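Local structure of enoyl-CoA hydratase/isomerase family protein (Bacillus anthracis, 3KQF) at residues Phe126-Glu131 against Val184-Pro189; Ala107-Ile112 against Ala133-Thr138; Arg55-Thr60 against Gln103-Ala108; Ala30-Leu35 against Gly70-Glu75. The protein probably catalyses the reversible hydration of enoyl-CoA thioesters, as expected of an enoyl-CoA hydratase of the crotonase superfamily. All coordinates share one frame; numbering follows the deposited sequence. Where two conformers were deposited one is given.

Contact 1: Phe126-Glu131 against Val184-Pro189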
loop_
_atom_site.group_PDB
_atom_site.type_symbol
_atom_site.label_atom_id
_atom_site.label_comp_id
_atom_site.label_asym_id
_atom_site.label_seq_id
_atom_site.Cartn_x
_atom_site.Cartn_y
_atom_site.Cartn_z
ATOM N N PHE A 126 -0.720 -14.001 -6.467
ATOM C CA PHE A 126 -0.521 -14.094 -5.009
ATOM C C PHE A 126 0.355 -15.291 -4.673
ATOM O O PHE A 126 0.648 -16.133 -5.544
ATOM C CB PHE A 126 -1.815 -13.994 -4.175
ATOM C CG PHE A 126 -2.800 -15.072 -4.443
ATOM C CD1 PHE A 126 -2.792 -16.245 -3.693
ATOM C CD2 PHE A 126 -3.750 -14.908 -5.434
ATOM C CE1 PHE A 126 -3.706 -17.241 -3.940
ATOM C CE2 PHE A 126 -4.687 -15.899 -5.681
ATOM C CZ PHE A 126 -4.666 -17.069 -4.934
ATOM N N ARG A 127 0.775 -15.340 -3.409
ATOM C CA ARG A 127 1.779 -16.257 -2.934
ATOM C C ARG A 127 1.413 -17.049 -1.680
ATOM O O ARG A 127 0.845 -16.516 -0.725
ATOM C CB ARG A 127 3.011 -15.387 -2.610
ATOM C CG ARG A 127 3.673 -14.733 -3.824
ATOM C CD ARG A 127 4.234 -13.316 -3.546
ATOM N NE ARG A 127 3.128 -12.371 -3.378
ATOM C CZ ARG A 127 2.417 -11.838 -4.387
ATOM N NH1 ARG A 127 1.402 -11.028 -4.126
ATOM N NH2 ARG A 127 2.705 -12.124 -5.645
ATOM N N ILE A 128 1.726 -18.337 -1.717
ATOM C CA ILE A 128 1.566 -19.237 -0.561
ATOM C C ILE A 128 2.990 -19.712 -0.274
ATOM O O ILE A 128 3.666 -20.205 -1.184
ATOM C CB ILE A 128 0.728 -20.464 -0.860
ATOM C CG1 ILE A 128 -0.640 -20.101 -1.442
ATOM C CG2 ILE A 128 0.562 -21.333 0.439
ATOM C CD1 ILE A 128 -1.393 -21.309 -1.947
ATOM N N ALA A 129 3.449 -19.577 0.959
ATOM C CA ALA A 129 4.796 -20.010 1.350
ATOM C C ALA A 129 4.833 -21.117 2.393
ATOM O O ALA A 129 4.027 -21.145 3.301
ATOM C CB ALA A 129 5.569 -18.848 1.901
ATOM N N ALA A 130 5.841 -21.977 2.278
ATOM C CA ALA A 130 6.100 -22.995 3.266
ATOM C C ALA A 130 6.608 -22.260 4.499
ATOM O O ALA A 130 7.296 -21.237 4.362
ATOM C CB ALA A 130 7.176 -23.970 2.775
ATOM N N GLU A 131 6.287 -22.780 5.682
ATOM C CA GLU A 131 6.756 -22.208 6.953
ATOM C C GLU A 131 8.264 -22.081 6.966
ATOM O O GLU A 131 8.809 -21.181 7.610
ATOM C CB GLU A 131 6.345 -23.085 8.168
ATOM C CG GLU A 131 4.895 -22.960 8.600
ATOM C CD GLU A 131 4.569 -23.788 9.846
ATOM O OE1 GLU A 131 4.799 -25.013 9.836
ATOM O OE2 GLU A 131 4.061 -23.212 10.832
ATOM N N VAL A 184 3.737 -12.369 1.428
ATOM C CA VAL A 184 3.066 -13.633 1.085
ATOM C C VAL A 184 1.674 -13.595 1.735
ATOM O O VAL A 184 1.485 -13.011 2.821
ATOM C CB VAL A 184 3.860 -14.893 1.462
ATOM C CG1 VAL A 184 5.253 -14.852 0.790
ATOM C CG2 VAL A 184 3.945 -15.062 2.974
ATOM N N GLU A 185 0.700 -14.189 1.056
ATOM C CA GLU A 185 -0.693 -14.145 1.497
ATOM C C GLU A 185 -1.103 -15.305 2.392
ATOM O O GLU A 185 -2.055 -15.172 3.171
ATOM C CB GLU A 185 -1.632 -14.006 0.283
ATOM C CG GLU A 185 -1.594 -12.596 -0.392
ATOM C CD GLU A 185 -0.326 -12.305 -1.188
ATOM O OE1 GLU A 185 0.375 -13.255 -1.634
ATOM O OE2 GLU A 185 -0.036 -11.099 -1.401
ATOM N N PHE A 186 -0.398 -16.433 2.269
ATOM C CA PHE A 186 -0.636 -17.618 3.113
ATOM C C PHE A 186 0.694 -18.269 3.526
ATOM O O PHE A 186 1.683 -18.202 2.783
ATOM C CB PHE A 186 -1.442 -18.675 2.354
ATOM C CG PHE A 186 -2.768 -18.181 1.836
ATOM C CD1 PHE A 186 -3.928 -18.315 2.601
ATOM C CD2 PHE A 186 -2.856 -17.594 0.594
ATOM C CE1 PHE A 186 -5.160 -17.864 2.116
ATOM C CE2 PHE A 186 -4.093 -17.140 0.094
ATOM C CZ PHE A 186 -5.228 -17.256 0.856
ATOM N N VAL A 187 0.706 -18.888 4.704
ATOM C CA VAL A 187 1.850 -19.672 5.172
ATOM C C VAL A 187 1.319 -21.007 5.692
ATOM O O VAL A 187 0.374 -21.031 6.487
ATOM C CB VAL A 187 2.711 -18.932 6.239
ATOM C CG1 VAL A 187 3.810 -19.856 6.740
ATOM C CG2 VAL A 187 3.317 -17.683 5.651
ATOM N N VAL A 188 1.883 -22.103 5.191
ATOM C CA VAL A 188 1.489 -23.450 5.584
ATOM C C VAL A 188 2.728 -24.339 5.723
ATOM O O VAL A 188 3.788 -24.008 5.204
ATOM C CB VAL A 188 0.528 -24.095 4.539
ATOM C CG1 VAL A 188 -0.679 -23.220 4.321
ATOM C CG2 VAL A 188 1.248 -24.341 3.202
ATOM N N PRO A 189 2.600 -25.483 6.412
ATOM C CA PRO A 189 3.752 -26.384 6.546
ATOM C C PRO A 189 4.190 -26.875 5.175
ATOM O O PRO A 189 3.337 -27.070 4.306
ATOM C CB PRO A 189 3.204 -27.542 7.396
ATOM C CG PRO A 189 2.016 -26.997 8.051
ATOM C CD PRO A 189 1.435 -25.964 7.165
#
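Arg127 and Glu185 meet by side chain and backbone together. Glu185 CG lies beside its own N and the chain bends at chi2 (73°), which turns the carboxylate to the backbone of Arg127. Glu185 OE1 accepts from Arg127 N at 2.8 Å, nearly along its C-O axis, while Glu185 OE2 forms a salt bridge with Arg127 NH1 at 3.1 Å. The guanidinium and carboxylate planes stand 72° apart, a one-point link rather than a flat two-pronged pair. Arginine suits this buried place because its other nitrogens have work as well: NH2 donates to Cys124 O and Ser121 O.

Arg127 O is gripped twice, by Glu185 N at 2.9 Å and, more loosely, by Phe186 N at 3.2 Å. Helix-like backbone angles at Glu185 let both N-H groups converge on it. Beyond this point regular parallel pairing takes over, with Ala129 N bound to Phe186 O at 2.9 Å and Val188 N to Ala129 O at 3.0 Å.

Phe186 shares a face of the sheet with Ile128 and Val188. Phe186 CB rests on Ile128 CG2 at 3.8 Å, and ring atom CE2 of Phe186 approaches Phe126 CE1 obliquely at 4.1 Å. The same ring makes a cation-pi contact with Arg162 of a second subunit, so an aromatic group serves both the sheet and the assembly.

Strand 186-188 is one of the two edge strands of this sheet within the chain. Strand 105-109 flanks 126-130 on its other edge, helix 193-206 packs on Phe126, Ile128 and Val188, and helix 175-181 touches Val184 and Val187.

Contact 2: Ala107-Ile112 against Ala133-Thr138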
loop_
_atom_site.group_PDB
_atom_site.type_symbol
_atom_site.label_atom_id
_atom_site.label_comp_id
_atom_site.label_asym_id
_atom_site.label_seq_id
_atom_site.Cartn_x
_atom_site.Cartn_y
_atom_site.Cartn_z
ATOM N N ALA A 107 1.946 -18.572 -6.666
ATOM C CA ALA A 107 3.277 -19.024 -6.345
ATOM C C ALA A 107 3.202 -19.909 -5.098
ATOM O O ALA A 107 2.607 -19.519 -4.081
ATOM C CB ALA A 107 4.219 -17.822 -6.082
ATOM N N ALA A 108 3.744 -21.122 -5.188
ATOM C CA ALA A 108 3.812 -22.035 -4.048
ATOM C C ALA A 108 5.300 -22.116 -3.720
ATOM O O ALA A 108 6.062 -22.873 -4.357
ATOM C CB ALA A 108 3.220 -23.421 -4.391
ATOM N N ILE A 109 5.706 -21.314 -2.734
ATOM C CA ILE A 109 7.107 -21.141 -2.361
ATOM C C ILE A 109 7.517 -22.215 -1.358
ATOM O O ILE A 109 7.256 -22.112 -0.167
ATOM C CB ILE A 109 7.351 -19.703 -1.828
ATOM C CG1 ILE A 109 6.715 -18.681 -2.788
ATOM C CG2 ILE A 109 8.863 -19.429 -1.670
ATOM C CD1 ILE A 109 6.783 -17.215 -2.332
ATOM N N ASN A 110 8.143 -23.257 -1.901
ATOM C CA ASN A 110 8.538 -24.454 -1.174
ATOM C C ASN A 110 9.889 -24.378 -0.471
ATOM O O ASN A 110 10.273 -25.309 0.227
ATOM C CB ASN A 110 8.569 -25.639 -2.153
ATOM C CG ASN A 110 9.528 -25.407 -3.330
ATOM O OD1 ASN A 110 9.306 -24.529 -4.170
ATOM N ND2 ASN A 110 10.578 -26.230 -3.413
ATOM N N GLY A 111 10.621 -23.288 -0.669
ATOM C CA GLY A 111 11.939 -23.146 -0.057
ATOM C C GLY A 111 12.489 -21.767 -0.324
ATOM O O GLY A 111 11.725 -20.826 -0.511
ATOM N N ILE A 112 13.819 -21.644 -0.346
ATOM C CA ILE A 112 14.445 -20.340 -0.579
ATOM C C ILE A 112 13.962 -19.715 -1.883
ATOM O O ILE A 112 13.769 -20.392 -2.889
ATOM C CB ILE A 112 16.010 -20.358 -0.547
ATOM C CG1 ILE A 112 16.602 -21.307 -1.595
ATOM C CG2 ILE A 112 16.526 -20.711 0.864
ATOM C CD1 ILE A 112 18.076 -21.040 -1.880
ATOM N N ALA A 133 10.230 -21.594 4.258
ATOM C CA ALA A 133 10.753 -20.797 3.156
ATOM C C ALA A 133 11.377 -19.507 3.644
ATOM O O ALA A 133 11.099 -19.022 4.748
ATOM C CB ALA A 133 9.656 -20.482 2.126
ATOM N N SER A 134 12.273 -18.973 2.828
ATOM C CA SER A 134 12.909 -17.692 3.128
ATOM C C SER A 134 12.935 -16.904 1.843
ATOM O O SER A 134 13.032 -17.483 0.739
ATOM C CB SER A 134 14.305 -17.845 3.745
ATOM O OG SER A 134 15.134 -18.712 3.006
ATOM N N LEU A 135 12.791 -15.592 1.977
ATOM C CA LEU A 135 12.730 -14.713 0.842
ATOM C C LEU A 135 13.636 -13.529 1.006
ATOM O O LEU A 135 14.162 -13.252 2.094
ATOM C CB LEU A 135 11.296 -14.177 0.646
ATOM C CG LEU A 135 10.191 -15.210 0.411
ATOM C CD1 LEU A 135 9.725 -15.819 1.710
ATOM C CD2 LEU A 135 9.013 -14.545 -0.347
ATOM N N GLY A 136 13.809 -12.814 -0.086
ATOM C CA GLY A 136 14.600 -11.598 -0.038
ATOM C C GLY A 136 15.145 -11.221 -1.390
ATOM O O GLY A 136 15.314 -12.075 -2.268
ATOM N N LEU A 137 15.429 -9.939 -1.550
ATOM C CA LEU A 137 16.061 -9.437 -2.762
ATOM C C LEU A 137 17.489 -9.154 -2.351
ATOM O O LEU A 137 17.809 -8.069 -1.863
ATOM C CB LEU A 137 15.364 -8.202 -3.302
ATOM C CG LEU A 137 13.995 -8.457 -3.927
ATOM C CD1 LEU A 137 13.348 -7.169 -4.351
ATOM C CD2 LEU A 137 14.138 -9.382 -5.128
ATOM N N THR A 138 18.351 -10.127 -2.614
ATOM C CA THR A 138 19.752 -10.100 -2.189
ATOM C C THR A 138 20.696 -9.384 -3.149
ATOM O O THR A 138 21.891 -9.295 -2.868
ATOM C CB THR A 138 20.261 -11.539 -2.033
ATOM O OG1 THR A 138 20.012 -12.242 -3.256
ATOM C CG2 THR A 138 19.540 -12.271 -0.857
#
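Ile109 faces Ala133 and Leu135 with both of its branches, and these apolar contacts hold the two segments together side chain to side chain. Ile109 CG2 stands anti to the backbone N and meets the methyl CB of Ala133 at 4.0 Å. The other branch lies beside the backbone N (chi1 -48°) and carries Ile109 CD1 out to Leu135 CD2, also at 4.0 Å; there the two side chains cross at about a right angle. A beta-branched residue is apt here, since one position supplies carbon to two neighbours.

A second group of contacts sets carbon against backbone oxygen. Ala133 CB comes within 3.4 Å of Gly111 O and 3.7 Å of Ile109 O, a close fit that suits the smallest side chain with a CB. Gly111 has unusual backbone angles that glycine takes up easily, probably easing the turn out of strand 105-109. Just beyond, Ile112 CA directs its hydrogen at Ser134 O, with a carbon-oxygen distance of 3.4 Å and an angle of 143° at the hydrogen. This contact lies where strands 112-114 and 134-136 come alongside.

Polar groups nearby look elsewhere. The side chain of Asn110 is buried and satisfied: OD1 accepts from Gly61 N at the end of strand 56-61, and ND2 donates to Gly63 O and Ala66 O of the loop that follows.

The contact thus joins the end of strand 105-109, in the large sheet, to the small sheet in which strands 112-114 and 134-136 run parallel. Helix 116-123 packs beside it, Ser121 touching Ile109 and Thr118 touching Leu135, while Phe67 from a loop packs against Ile109.

Contact 3: Arg55-Thr60 against Gln103-Ala108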
loop_
_atom_site.group_PDB
_atom_site.type_symbol
_atom_site.label_atom_id
_atom_site.label_comp_id
_atom_site.label_asym_id
_atom_site.label_seq_id
_atom_site.Cartn_x
_atom_site.Cartn_y
_atom_site.Cartn_z
ATOM N N ARG A 55 -7.674 -22.738 -16.250
ATOM C CA ARG A 55 -8.229 -21.614 -15.495
ATOM C C ARG A 55 -7.320 -20.987 -14.454
ATOM O O ARG A 55 -7.529 -19.840 -14.094
ATOM C CB ARG A 55 -9.544 -22.031 -14.829
ATOM C CG ARG A 55 -10.663 -22.354 -15.831
ATOM C CD ARG A 55 -11.934 -22.855 -15.159
ATOM N NE ARG A 55 -12.950 -23.211 -16.157
ATOM C CZ ARG A 55 -14.209 -23.526 -15.884
ATOM N NH1 ARG A 55 -14.667 -23.527 -14.633
ATOM N NH2 ARG A 55 -15.028 -23.824 -16.882
ATOM N N VAL A 56 -6.340 -21.742 -13.968
ATOM C CA VAL A 56 -5.431 -21.278 -12.938
ATOM C C VAL A 56 -4.126 -22.002 -13.138
ATOM O O VAL A 56 -4.101 -23.192 -13.546
ATOM C CB VAL A 56 -5.933 -21.620 -11.498
ATOM C CG1 VAL A 56 -4.995 -21.040 -10.450
ATOM C CG2 VAL A 56 -7.348 -21.121 -11.252
ATOM N N VAL A 57 -3.053 -21.303 -12.800
ATOM C CA VAL A 57 -1.707 -21.823 -12.885
ATOM C C VAL A 57 -1.027 -21.765 -11.513
ATOM O O VAL A 57 -1.163 -20.772 -10.757
ATOM C CB VAL A 57 -0.854 -20.951 -13.865
ATOM C CG1 VAL A 57 0.603 -21.449 -13.925
ATOM C CG2 VAL A 57 -1.498 -20.931 -15.259
ATOM N N ILE A 58 -0.292 -22.818 -11.195
ATOM C CA ILE A 58 0.513 -22.852 -9.964
ATOM C C ILE A 58 1.992 -22.918 -10.379
ATOM O O ILE A 58 2.360 -23.722 -11.238
ATOM C CB ILE A 58 0.167 -24.070 -9.080
ATOM C CG1 ILE A 58 -1.270 -23.982 -8.604
ATOM C CG2 ILE A 58 1.119 -24.127 -7.864
ATOM C CD1 ILE A 58 -1.816 -25.304 -8.004
ATOM N N LEU A 59 2.819 -22.072 -9.774
ATOM C CA LEU A 59 4.242 -22.040 -10.067
ATOM C C LEU A 59 4.978 -22.430 -8.790
ATOM O O LEU A 59 4.768 -21.822 -7.742
ATOM C CB LEU A 59 4.650 -20.642 -10.542
ATOM C CG LEU A 59 6.083 -20.450 -11.040
ATOM C CD1 LEU A 59 6.416 -21.447 -12.148
ATOM C CD2 LEU A 59 6.295 -18.997 -11.521
ATOM N N THR A 60 5.841 -23.436 -8.879
ATOM C CA THR A 60 6.578 -23.924 -7.704
ATOM C C THR A 60 7.953 -24.468 -8.095
ATOM O O THR A 60 8.328 -24.448 -9.271
ATOM C CB THR A 60 5.734 -25.010 -6.962
ATOM O OG1 THR A 60 6.228 -25.219 -5.634
ATOM C CG2 THR A 60 5.715 -26.350 -7.735
ATOM N N GLN A 103 -4.755 -16.160 -16.939
ATOM C CA GLN A 103 -5.151 -16.873 -15.745
ATOM C C GLN A 103 -4.481 -16.339 -14.485
ATOM O O GLN A 103 -3.362 -15.837 -14.547
ATOM C CB GLN A 103 -4.744 -18.344 -15.836
ATOM C CG GLN A 103 -5.304 -19.153 -16.994
ATOM C CD GLN A 103 -4.465 -19.107 -18.267
ATOM O OE1 GLN A 103 -3.530 -18.318 -18.398
ATOM N NE2 GLN A 103 -4.810 -19.978 -19.221
ATOM N N PRO A 104 -5.151 -16.487 -13.333
ATOM C CA PRO A 104 -4.447 -16.189 -12.079
ATOM C C PRO A 104 -3.246 -17.158 -11.932
ATOM O O PRO A 104 -3.332 -18.332 -12.333
ATOM C CB PRO A 104 -5.498 -16.497 -11.015
ATOM C CG PRO A 104 -6.784 -16.229 -11.673
ATOM C CD PRO A 104 -6.583 -16.747 -13.087
ATOM N N VAL A 105 -2.156 -16.678 -11.344
ATOM C CA VAL A 105 -0.965 -17.481 -11.139
ATOM C C VAL A 105 -0.629 -17.430 -9.664
ATOM O O VAL A 105 -0.517 -16.338 -9.078
ATOM C CB VAL A 105 0.256 -16.954 -12.003
ATOM C CG1 VAL A 105 1.503 -17.787 -11.742
ATOM C CG2 VAL A 105 -0.098 -16.888 -13.506
ATOM N N ILE A 106 -0.552 -18.602 -9.047
ATOM C CA ILE A 106 -0.263 -18.740 -7.621
ATOM C C ILE A 106 1.133 -19.274 -7.450
ATOM O O ILE A 106 1.487 -20.279 -8.056
ATOM C CB ILE A 106 -1.257 -19.741 -6.954
ATOM C CG1 ILE A 106 -2.715 -19.309 -7.221
ATOM C CG2 ILE A 106 -0.990 -19.851 -5.481
ATOM C CD1 ILE A 106 -3.790 -20.307 -6.677
ATOM N N ALA A 107 1.946 -18.572 -6.666
ATOM C CA ALA A 107 3.277 -19.024 -6.345
ATOM C C ALA A 107 3.202 -19.909 -5.098
ATOM O O ALA A 107 2.607 -19.519 -4.081
ATOM C CB ALA A 107 4.219 -17.822 -6.082
ATOM N N ALA A 108 3.744 -21.122 -5.188
ATOM C CA ALA A 108 3.812 -22.035 -4.048
ATOM C C ALA A 108 5.300 -22.116 -3.720
ATOM O O ALA A 108 6.062 -22.873 -4.357
ATOM C CB ALA A 108 3.220 -23.421 -4.391
#
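A beta-alpha-beta crossover brings Val57 and Ile106 together: strands 56-61 and 105-109, with helices 73-76 and 81-99 in the connection, lie side by side and parallel within the large sheet of the crotonase fold. The backbone bonds are regular. Val57 N donates to Pro104 O at 3.0 Å, Val57 O receives Ile106 N at 2.8 Å, and the pattern continues through Leu59 N to Ile106 O and Ala108 N to Leu59 O, the last almost straight at 175°. Proline suits its place at the entry, where its carbonyl accepts a bond and no N-H is asked of it in the pairing.

Beta-branched residues such as valine and isoleucine favour extended chains and fill both faces. Val57 and Val105 meet CB to CG2 at 4.1 Å on one. On the other, Val56 CG1 touches the tip of Ile106, CD1, at 4.0 Å, and Ile58 CG2 reaches the small methyl CB of Ala108 at 4.1 Å. Thr60 ends the pairing with its side chain: Thr60 OG1, anti to the backbone N (chi1 -163°), donates to Ala108 O at 2.7 Å, doing with a hydroxyl what a backbone N-H does further back.

Strand 19-24 continues the sheet beyond 56-61, and strand 126-130 beyond 105-109. Helix 193-206 lies against Val56, Ile58 and Pro104, Cys124 touches Leu59, Val105 and Ala107 on the other face, and helix 209-222 packs on Gln103 and Pro104.

Contact 4: Ala30-Leu35 against Gly70-Glu75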
loop_
_atom_site.group_PDB
_atom_site.type_symbol
_atom_site.label_atom_id
_atom_site.label_comp_id
_atom_site.label_asym_id
_atom_site.label_seq_id
_atom_site.Cartn_x
_atom_site.Cartn_y
_atom_site.Cartn_z
ATOM N N ALA A 30 19.605 -25.660 -6.989
ATOM C CA ALA A 30 18.692 -24.808 -6.195
ATOM C C ALA A 30 17.656 -24.096 -7.085
ATOM O O ALA A 30 17.194 -22.989 -6.785
ATOM C CB ALA A 30 19.487 -23.802 -5.348
ATOM N N ASN A 31 17.301 -24.743 -8.190
ATOM C CA ASN A 31 16.315 -24.207 -9.106
ATOM C C ASN A 31 16.634 -22.813 -9.625
ATOM O O ASN A 31 15.728 -22.000 -9.849
ATOM C CB ASN A 31 14.950 -24.253 -8.428
ATOM C CG ASN A 31 14.471 -25.666 -8.251
ATOM O OD1 ASN A 31 14.748 -26.515 -9.102
ATOM N ND2 ASN A 31 13.747 -25.935 -7.172
ATOM N N SER A 32 17.926 -22.550 -9.829
ATOM C CA SER A 32 18.364 -21.270 -10.356
ATOM C C SER A 32 17.946 -21.118 -11.810
ATOM O O SER A 32 17.794 -22.102 -12.555
ATOM C CB SER A 32 19.872 -21.071 -10.195
ATOM O OG SER A 32 20.626 -21.978 -10.986
ATOM N N LEU A 33 17.796 -19.871 -12.226
ATOM C CA LEU A 33 17.318 -19.559 -13.570
ATOM C C LEU A 33 18.409 -19.482 -14.627
ATOM O O LEU A 33 19.022 -18.430 -14.825
ATOM C CB LEU A 33 16.559 -18.225 -13.513
ATOM C CG LEU A 33 15.411 -18.149 -12.495
ATOM C CD1 LEU A 33 14.980 -16.688 -12.296
ATOM C CD2 LEU A 33 14.224 -19.029 -12.878
ATOM N N SER A 34 18.681 -20.607 -15.293
ATOM C CA SER A 34 19.642 -20.618 -16.370
ATOM C C SER A 34 18.922 -20.155 -17.635
ATOM O O SER A 34 17.685 -20.185 -17.698
ATOM C CB SER A 34 20.204 -22.025 -16.585
ATOM O OG SER A 34 19.165 -22.952 -16.835
ATOM N N LEU A 35 19.677 -19.736 -18.647
ATOM C CA LEU A 35 19.054 -19.318 -19.898
ATOM C C LEU A 35 18.260 -20.475 -20.499
ATOM O O LEU A 35 17.204 -20.270 -21.073
ATOM C CB LEU A 35 20.091 -18.794 -20.901
ATOM C CG LEU A 35 20.898 -17.571 -20.430
ATOM C CD1 LEU A 35 21.862 -17.101 -21.499
ATOM C CD2 LEU A 35 19.961 -16.439 -20.040
ATOM N N GLY A 70 17.333 -17.793 -7.681
ATOM C CA GLY A 70 17.570 -16.602 -8.517
ATOM C C GLY A 70 18.343 -16.909 -9.782
ATOM O O GLY A 70 18.331 -18.035 -10.266
ATOM N N ALA A 71 19.006 -15.892 -10.321
ATOM C CA ALA A 71 19.808 -16.057 -11.523
ATOM C C ALA A 71 20.912 -17.076 -11.270
ATOM O O ALA A 71 21.455 -17.164 -10.174
ATOM C CB ALA A 71 20.406 -14.718 -11.959
ATOM N N ASP A 72 21.205 -17.880 -12.286
ATOM C CA ASP A 72 22.266 -18.880 -12.201
ATOM C C ASP A 72 23.586 -18.120 -12.243
ATOM O O ASP A 72 23.999 -17.642 -13.304
ATOM C CB ASP A 72 22.133 -19.869 -13.371
ATOM C CG ASP A 72 23.162 -20.976 -13.330
ATOM O OD1 ASP A 72 22.865 -22.063 -13.872
ATOM O OD2 ASP A 72 24.257 -20.772 -12.764
ATOM N N LEU A 73 24.237 -17.984 -11.087
ATOM C CA LEU A 73 25.489 -17.219 -11.012
ATOM C C LEU A 73 26.687 -17.961 -11.627
ATOM O O LEU A 73 27.668 -17.333 -12.033
ATOM C CB LEU A 73 25.783 -16.796 -9.571
ATOM C CG LEU A 73 24.759 -15.845 -8.934
ATOM C CD1 LEU A 73 25.189 -15.464 -7.522
ATOM C CD2 LEU A 73 24.563 -14.584 -9.780
ATOM N N LYS A 74 26.611 -19.290 -11.673
ATOM C CA LYS A 74 27.663 -20.081 -12.294
ATOM C C LYS A 74 27.706 -19.722 -13.765
ATOM O O LYS A 74 28.781 -19.568 -14.332
ATOM C CB LYS A 74 27.430 -21.578 -12.085
ATOM C CG LYS A 74 27.616 -22.021 -10.649
ATOM C CD LYS A 74 27.328 -23.493 -10.482
ATOM C CE LYS A 74 27.453 -23.935 -9.039
ATOM N NZ LYS A 74 27.195 -25.395 -8.913
ATOM N N GLU A 75 26.529 -19.569 -14.370
ATOM C CA GLU A 75 26.410 -19.170 -15.777
ATOM C C GLU A 75 26.763 -17.692 -16.000
ATOM O O GLU A 75 27.394 -17.340 -17.007
ATOM C CB GLU A 75 24.986 -19.439 -16.270
ATOM C CG GLU A 75 24.716 -19.074 -17.725
ATOM C CD GLU A 75 23.360 -19.561 -18.204
ATOM O OE1 GLU A 75 22.357 -19.387 -17.476
ATOM O OE2 GLU A 75 23.292 -20.112 -19.321
#
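Gly70 O accepts Leu33 N in a short, nearly straight hydrogen bond of 2.7 Å (169° at the hydrogen), the donor tilted 23° from the carbonyl plane. Ser32 CA lies 3.2 Å from Gly70 O, with Leu33 CG also near it. The backbone angles of Gly70 would press a CB against the preceding carbonyl, which explains glycine there. Next along the chain, Asp72 N reaches Leu33 O at 3.4 Å, a weak bond.

Ser32 and Asp72 then pack side chain to side chain, Ser32 OG lying 3.5 Å from Asp72 CB. Asp72 is the N-cap of helix 73-76: Asp72 OD2 takes Glu75 N at 3.0 Å, from well above the carboxylate plane. OD1 has a separate task, a salt bridge to Arg26, whose NH1 also bonds Ser32 O.

Gly70-Ala71-Asp72 belongs to the loop that, in crotonase relatives, carries a Gly-Ala-Asp sequence beside the acyl-CoA pocket, and it probably lies near that pocket here too.

Two helix starts are tied together at the end of the contact. Ser34 is the N-cap of helix 35-49, its OG accepting Leu37 N. Glu75, with CG anti to its backbone N (chi1 -180°) and the chain extended, sends OE1 to Leu35 N at 2.9 Å, using the syn lone pair. A carboxylate at a helix N-terminus would be expected to gain from the partial positive charge there. Glu75 OE2 rests 3.7 Å from Leu35 CG, while Leu35 and Ala71 also lean on helix 81-99.

Contacts 1 and 3 are both parallel strand pairs of the large sheet, joined where strands 105-109 and 126-130 are neighbours: Ile128 N lies 2.8 Å from Ala107 O. Contact 3, its centre about 6 Å from the chain centre, pairs backbone bonds with mostly aliphatic side chains; contact 1, at an edge strand, adds a salt bridge and meets the second subunit more widely, through four residues against one. Contact 2 shares Ala107 and Ala108 with contact 3 but relies on carbon contacts. Contact 4, centred about 18 Å out, joins two loops by backbone bonds and the Glu75 carboxylate. Contacts 2, 3 and 4 are buried, contact 1 partly so.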